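Local coordinates for protein DNA-binding response regulator, merR family (PDB 3CNB) that probably acts as a phosphorylation-controlled, DNA-binding response regulator, represented here by its signal receiver domain, at residues F9-A21 with V53-M67. Numbering follows the deposited sequence.
Sequences FSILIIEDDKEFA and VKPDVVMLDLMMVGM
Strands 10-14 and 57-61 run side by side in the same direction, their axes 4.7 Å apart and 8° from parallel, with Leu-12 N to Val-57 O, Met-59 N to Leu-12 O, Ile-14 N to Met-59 O and Asp-61 N to Ile-14 O bonded in turn. At the entry end, Asp-56 bonds both backbone polar atoms of Ser-10: Asp-56 N donates to Ser-10 O at 2.6 Å, while Ser-10 N donates at 2.8 Å to the anti lone pair of Asp-56 OD2, which a chi1 of -63°, CG beside its own backbone N, swings toward it. Asp-56 CB also touches Phe-9 CE2, ring and carboxylate planes not far from parallel. On one sheet face Ile-11 lies alongside Val-57 and Ile-13 alongside Met-59, the closest approach being Ile-11 CG1 to Val-57 CB at 3.9 Å; helices 18-31 and 117-129 pack against this face. On the other, Leu-12 CB meets the Pro-55 ring at CB, 3.6 Å away, and Ile-14 CG2 receives the methyls of Met-64 and Met-67, Met-67 CE at 3.7 Å. Beyond the strands, Asp-16 OD2 accepts from Val-65 N at 3.1 Å in a nearly straight bond (173°), somewhat out of the carboxylate plane, and a water links OD2 to Val-65 O. Glu-15, bent at its second torsion, brings OE1 to 3.2 Å from Asp-61 OD2, two acceptors without a bond; Lys-113 forms salt bridges with both residues and probably offsets their charge. Neighbouring first and third strands of a parallel sheet ordered 2-1-3-4-5, with acidic residues gathered at their C-terminal ends, are the signature of the CheY-like receiver fold, in which Asp-61 is the predicted phosphorylation site, unmodified here.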
loop_
_atom_site.group_PDB
_atom_site.type_symbol
_atom_site.label_atom_id
_atom_site.label_comp_id
_atom_site.label_asym_id
_atom_site.label_seq_id
_atom_site.Cartn_x
_atom_site.Cartn_y
_atom_site.Cartn_z
ATOM N N PHE A 9 15.026 0.822 -4.743
ATOM C CA PHE A 9 13.566 1.148 -4.761
ATOM C C PHE A 9 12.856 0.183 -3.815
ATOM O O PHE A 9 13.128 -1.015 -3.831
ATOM C CB PHE A 9 13.021 1.077 -6.198
ATOM C CG PHE A 9 11.510 1.056 -6.294
ATOM C CD1 PHE A 9 10.865 -0.001 -6.924
ATOM C CD2 PHE A 9 10.744 2.081 -5.774
ATOM C CE1 PHE A 9 9.482 -0.046 -7.021
ATOM C CE2 PHE A 9 9.359 2.044 -5.857
ATOM C CZ PHE A 9 8.731 0.973 -6.481
ATOM N N SER A 10 11.958 0.711 -2.985
ATOM C CA SER A 10 11.480 -0.026 -1.823
ATOM C C SER A 10 9.957 -0.002 -1.662
ATOM O O SER A 10 9.338 1.049 -1.746
ATOM C CB SER A 10 12.175 0.511 -0.567
ATOM O OG SER A 10 11.958 -0.334 0.531
ATOM N N ILE A 11 9.349 -1.169 -1.448
ATOM C CA ILE A 11 7.902 -1.238 -1.289
ATOM C C ILE A 11 7.581 -1.910 0.021
ATOM O O ILE A 11 8.127 -2.962 0.316
ATOM C CB ILE A 11 7.218 -2.026 -2.440
ATOM C CG1 ILE A 11 7.396 -1.302 -3.772
ATOM C CG2 ILE A 11 5.709 -2.211 -2.186
ATOM C CD1 ILE A 11 7.218 -2.204 -4.968
ATOM N N LEU A 12 6.675 -1.303 0.794
ATOM C CA LEU A 12 6.160 -1.899 2.028
ATOM C C LEU A 12 4.700 -2.318 1.858
ATOM O O LEU A 12 3.830 -1.496 1.528
ATOM C CB LEU A 12 6.281 -0.895 3.203
ATOM C CG LEU A 12 6.311 -1.240 4.705
ATOM C CD1 LEU A 12 5.327 -0.344 5.462
ATOM C CD2 LEU A 12 6.085 -2.709 5.053
ATOM N N ILE A 13 4.429 -3.587 2.136
ATOM C CA ILE A 13 3.085 -4.138 2.065
ATOM C C ILE A 13 2.539 -4.317 3.467
ATOM O O ILE A 13 3.117 -5.051 4.266
ATOM C CB ILE A 13 3.054 -5.515 1.311
ATOM C CG1 ILE A 13 3.442 -5.342 -0.155
ATOM C CG2 ILE A 13 1.672 -6.205 1.417
ATOM C CD1 ILE A 13 3.983 -6.619 -0.756
ATOM N N ILE A 14 1.440 -3.659 3.753
ATOM C CA ILE A 14 0.731 -3.796 4.989
ATOM C C ILE A 14 -0.504 -4.652 4.827
ATOM O O ILE A 14 -1.469 -4.230 4.281
ATOM C CB ILE A 14 0.365 -2.449 5.539
ATOM C CG1 ILE A 14 1.609 -1.656 5.890
ATOM C CG2 ILE A 14 -0.500 -2.587 6.694
ATOM C CD1 ILE A 14 1.449 -0.238 5.965
ATOM N N GLU A 15 -0.457 -5.862 5.344
ATOM C CA GLU A 15 -1.435 -6.890 5.053
ATOM C C GLU A 15 -1.391 -8.093 6.012
ATOM O O GLU A 15 -0.418 -8.758 6.074
ATOM C CB GLU A 15 -1.209 -7.358 3.631
ATOM C CG GLU A 15 -2.041 -8.489 3.149
ATOM C CD GLU A 15 -3.482 -8.171 3.117
ATOM O OE1 GLU A 15 -4.207 -8.751 3.884
ATOM O OE2 GLU A 15 -3.897 -7.335 2.367
ATOM N N ASP A 16 -2.462 -8.389 6.724
ATOM C CA ASP A 16 -2.449 -9.523 7.638
ATOM C C ASP A 16 -2.757 -10.880 7.070
ATOM O O ASP A 16 -2.507 -11.857 7.705
ATOM C CB ASP A 16 -3.163 -9.290 8.977
ATOM C CG ASP A 16 -4.559 -8.815 8.820
ATOM O OD1 ASP A 16 -4.983 -8.716 7.686
ATOM O OD2 ASP A 16 -5.234 -8.537 9.789
ATOM N N ASP A 17 -3.282 -10.925 5.857
ATOM C CA ASP A 17 -3.501 -12.182 5.142
ATOM C C ASP A 17 -2.167 -12.643 4.562
ATOM O O ASP A 17 -1.672 -12.065 3.600
ATOM C CB ASP A 17 -4.556 -11.985 4.051
ATOM C CG ASP A 17 -4.998 -13.285 3.382
ATOM O OD1 ASP A 17 -4.278 -14.305 3.411
ATOM O OD2 ASP A 17 -6.093 -13.265 2.788
ATOM N N LYS A 18 -1.611 -13.704 5.146
ATOM C CA LYS A 18 -0.295 -14.228 4.793
ATOM C C LYS A 18 -0.175 -14.731 3.351
ATOM O O LYS A 18 0.791 -14.399 2.666
ATOM C CB LYS A 18 0.088 -15.356 5.750
ATOM C CG LYS A 18 1.525 -15.326 6.233
ATOM C CD LYS A 18 2.497 -15.995 5.279
ATOM C CE LYS A 18 3.865 -16.153 5.935
ATOM N NZ LYS A 18 4.891 -16.658 4.988
ATOM N N GLU A 19 -1.140 -15.540 2.913
ATOM C CA GLU A 19 -1.121 -16.132 1.575
ATOM C C GLU A 19 -1.187 -15.056 0.499
ATOM O O GLU A 19 -0.448 -15.111 -0.484
ATOM C CB GLU A 19 -2.294 -17.094 1.403
ATOM C CG GLU A 19 -2.038 -18.521 1.877
ATOM C CD GLU A 19 -3.105 -19.493 1.362
ATOM O OE1 GLU A 19 -3.597 -20.323 2.161
ATOM O OE2 GLU A 19 -3.459 -19.415 0.157
ATOM N N PHE A 20 -2.081 -14.085 0.709
ATOM C CA PHE A 20 -2.227 -12.932 -0.167
ATOM C C PHE A 20 -1.002 -12.009 -0.144
ATOM O O PHE A 20 -0.563 -11.535 -1.198
ATOM C CB PHE A 20 -3.496 -12.133 0.161
ATOM C CG PHE A 20 -3.722 -10.977 -0.771
ATOM C CD1 PHE A 20 -4.002 -11.201 -2.130
ATOM C CD2 PHE A 20 -3.615 -9.664 -0.308
ATOM C CE1 PHE A 20 -4.177 -10.115 -2.997
ATOM C CE2 PHE A 20 -3.794 -8.577 -1.159
ATOM C CZ PHE A 20 -4.074 -8.792 -2.505
ATOM N N ALA A 21 -0.449 -11.770 1.047
ATOM C CA ALA A 21 0.756 -10.952 1.190
ATOM C C ALA A 21 1.945 -11.544 0.449
ATOM O O ALA A 21 2.780 -10.796 -0.068
ATOM C CB ALA A 21 1.112 -10.738 2.675
ATOM N N VAL A 53 12.276 0.536 6.668
ATOM C CA VAL A 53 12.326 0.086 5.284
ATOM C C VAL A 53 12.433 1.315 4.370
ATOM O O VAL A 53 12.967 1.225 3.268
ATOM C CB VAL A 53 11.073 -0.800 4.996
ATOM C CG1 VAL A 53 10.759 -0.933 3.526
ATOM C CG2 VAL A 53 11.232 -2.176 5.669
ATOM N N LYS A 54 11.964 2.461 4.870
ATOM C CA LYS A 54 11.864 3.721 4.112
ATOM C C LYS A 54 11.248 3.489 2.725
ATOM O O LYS A 54 11.923 3.689 1.716
ATOM C CB LYS A 54 13.230 4.410 3.983
ATOM C CG LYS A 54 13.890 4.794 5.299
ATOM C CD LYS A 54 15.407 4.598 5.250
ATOM C CE LYS A 54 16.106 5.733 4.512
ATOM N NZ LYS A 54 17.591 5.584 4.538
ATOM N N PRO A 55 9.966 3.077 2.676
ATOM C CA PRO A 55 9.411 2.619 1.403
ATOM C C PRO A 55 9.087 3.775 0.480
ATOM O O PRO A 55 8.840 4.898 0.934
ATOM C CB PRO A 55 8.141 1.881 1.822
ATOM C CG PRO A 55 7.724 2.543 3.120
ATOM C CD PRO A 55 8.970 3.059 3.769
ATOM N N ASP A 56 9.132 3.521 -0.816
ATOM C CA ASP A 56 8.755 4.541 -1.783
ATOM C C ASP A 56 7.277 4.403 -2.057
ATOM O O ASP A 56 6.618 5.365 -2.394
ATOM C CB ASP A 56 9.559 4.354 -3.060
ATOM C CG ASP A 56 11.042 4.533 -2.824
ATOM O OD1 ASP A 56 11.453 5.685 -2.572
ATOM O OD2 ASP A 56 11.776 3.530 -2.853
ATOM N N VAL A 57 6.791 3.169 -1.910
ATOM C CA VAL A 57 5.412 2.784 -2.144
ATOM C C VAL A 57 4.904 1.992 -0.939
ATOM O O VAL A 57 5.602 1.097 -0.448
ATOM C CB VAL A 57 5.268 1.895 -3.436
ATOM C CG1 VAL A 57 3.811 1.487 -3.654
ATOM C CG2 VAL A 57 5.778 2.638 -4.683
ATOM N N VAL A 58 3.713 2.320 -0.439
ATOM C CA VAL A 58 3.027 1.377 0.471
ATOM C C VAL A 58 1.684 0.894 -0.041
ATOM O O VAL A 58 0.809 1.684 -0.442
ATOM C CB VAL A 58 2.923 1.779 2.022
ATOM C CG1 VAL A 58 3.986 2.761 2.478
ATOM C CG2 VAL A 58 1.504 2.167 2.465
ATOM N N MET A 59 1.550 -0.426 -0.024
ATOM C CA MET A 59 0.306 -1.097 -0.307
ATOM C C MET A 59 -0.384 -1.293 1.035
ATOM O O MET A 59 0.105 -2.017 1.902
ATOM C CB MET A 59 0.565 -2.437 -1.013
ATOM C CG MET A 59 1.519 -2.337 -2.224
ATOM S SD MET A 59 0.772 -1.640 -3.712
ATOM C CE MET A 59 -0.509 -2.821 -4.007
ATOM N N LEU A 60 -1.531 -0.653 1.183
ATOM C CA LEU A 60 -2.215 -0.555 2.460
ATOM C C LEU A 60 -3.565 -1.283 2.473
ATOM O O LEU A 60 -4.530 -0.851 1.832
ATOM C CB LEU A 60 -2.405 0.934 2.801
ATOM C CG LEU A 60 -3.139 1.317 4.097
ATOM C CD1 LEU A 60 -2.302 0.960 5.303
ATOM C CD2 LEU A 60 -3.484 2.778 4.114
ATOM N N ASP A 61 -3.643 -2.384 3.212
ATOM C CA ASP A 61 -4.916 -3.068 3.399
ATOM C C ASP A 61 -5.744 -2.341 4.472
ATOM O O ASP A 61 -5.332 -2.249 5.630
ATOM C CB ASP A 61 -4.668 -4.542 3.742
ATOM C CG ASP A 61 -5.948 -5.336 3.975
ATOM O OD1 ASP A 61 -6.975 -5.088 3.308
ATOM O OD2 ASP A 61 -5.913 -6.250 4.827
ATOM N N LEU A 62 -6.910 -1.836 4.071
ATOM C CA LEU A 62 -7.822 -1.111 4.955
ATOM C C LEU A 62 -8.673 -2.003 5.881
ATOM O O LEU A 62 -9.625 -1.524 6.522
ATOM C CB LEU A 62 -8.768 -0.222 4.135
ATOM C CG LEU A 62 -8.253 0.801 3.137
ATOM C CD1 LEU A 62 -9.403 1.654 2.590
ATOM C CD2 LEU A 62 -7.198 1.649 3.824
ATOM N N MET A 63 -8.370 -3.295 5.929
ATOM C CA MET A 63 -9.153 -4.207 6.745
ATOM C C MET A 63 -8.249 -5.056 7.609
ATOM O O MET A 63 -8.662 -6.120 8.088
ATOM C CB MET A 63 -10.057 -5.076 5.869
ATOM C CG MET A 63 -11.157 -4.294 5.157
ATOM S SD MET A 63 -12.550 -5.302 4.711
ATOM C CE MET A 63 -11.723 -6.778 4.101
ATOM N N MET A 64 -7.017 -4.576 7.805
ATOM C CA MET A 64 -6.092 -5.184 8.757
ATOM C C MET A 64 -6.749 -5.027 10.131
ATOM O O MET A 64 -7.263 -3.951 10.466
ATOM C CB MET A 64 -4.683 -4.557 8.695
ATOM C CG MET A 64 -3.767 -4.974 9.849
ATOM S SD MET A 64 -2.042 -4.477 9.811
ATOM C CE MET A 64 -1.453 -5.739 8.715
ATOM N N VAL A 65 -6.795 -6.134 10.870
ATOM C CA VAL A 65 -7.457 -6.201 12.170
ATOM C C VAL A 65 -6.616 -5.433 13.185
ATOM O O VAL A 65 -5.413 -5.668 13.303
ATOM C CB VAL A 65 -7.661 -7.682 12.612
ATOM C CG1 VAL A 65 -8.264 -7.785 14.014
ATOM C CG2 VAL A 65 -8.539 -8.420 11.607
ATOM N N GLY A 66 -7.244 -4.493 13.887
ATOM C CA GLY A 66 -6.548 -3.747 14.942
ATOM C C GLY A 66 -5.777 -2.514 14.489
ATOM O O GLY A 66 -4.915 -2.016 15.221
ATOM N N MET A 67 -6.063 -2.035 13.279
ATOM C CA MET A 67 -5.569 -0.728 12.840
ATOM C C MET A 67 -6.566 -0.021 11.939
ATOM O O MET A 67 -7.301 -0.649 11.182
ATOM C CB MET A 67 -4.160 -0.789 12.214
ATOM C CG MET A 67 -4.046 -1.291 10.787
ATOM S SD MET A 67 -2.571 -0.637 9.914
ATOM C CE MET A 67 -3.295 -0.813 8.283
HETATM O O HOH W 1 -3.830 -7.491 12.428
#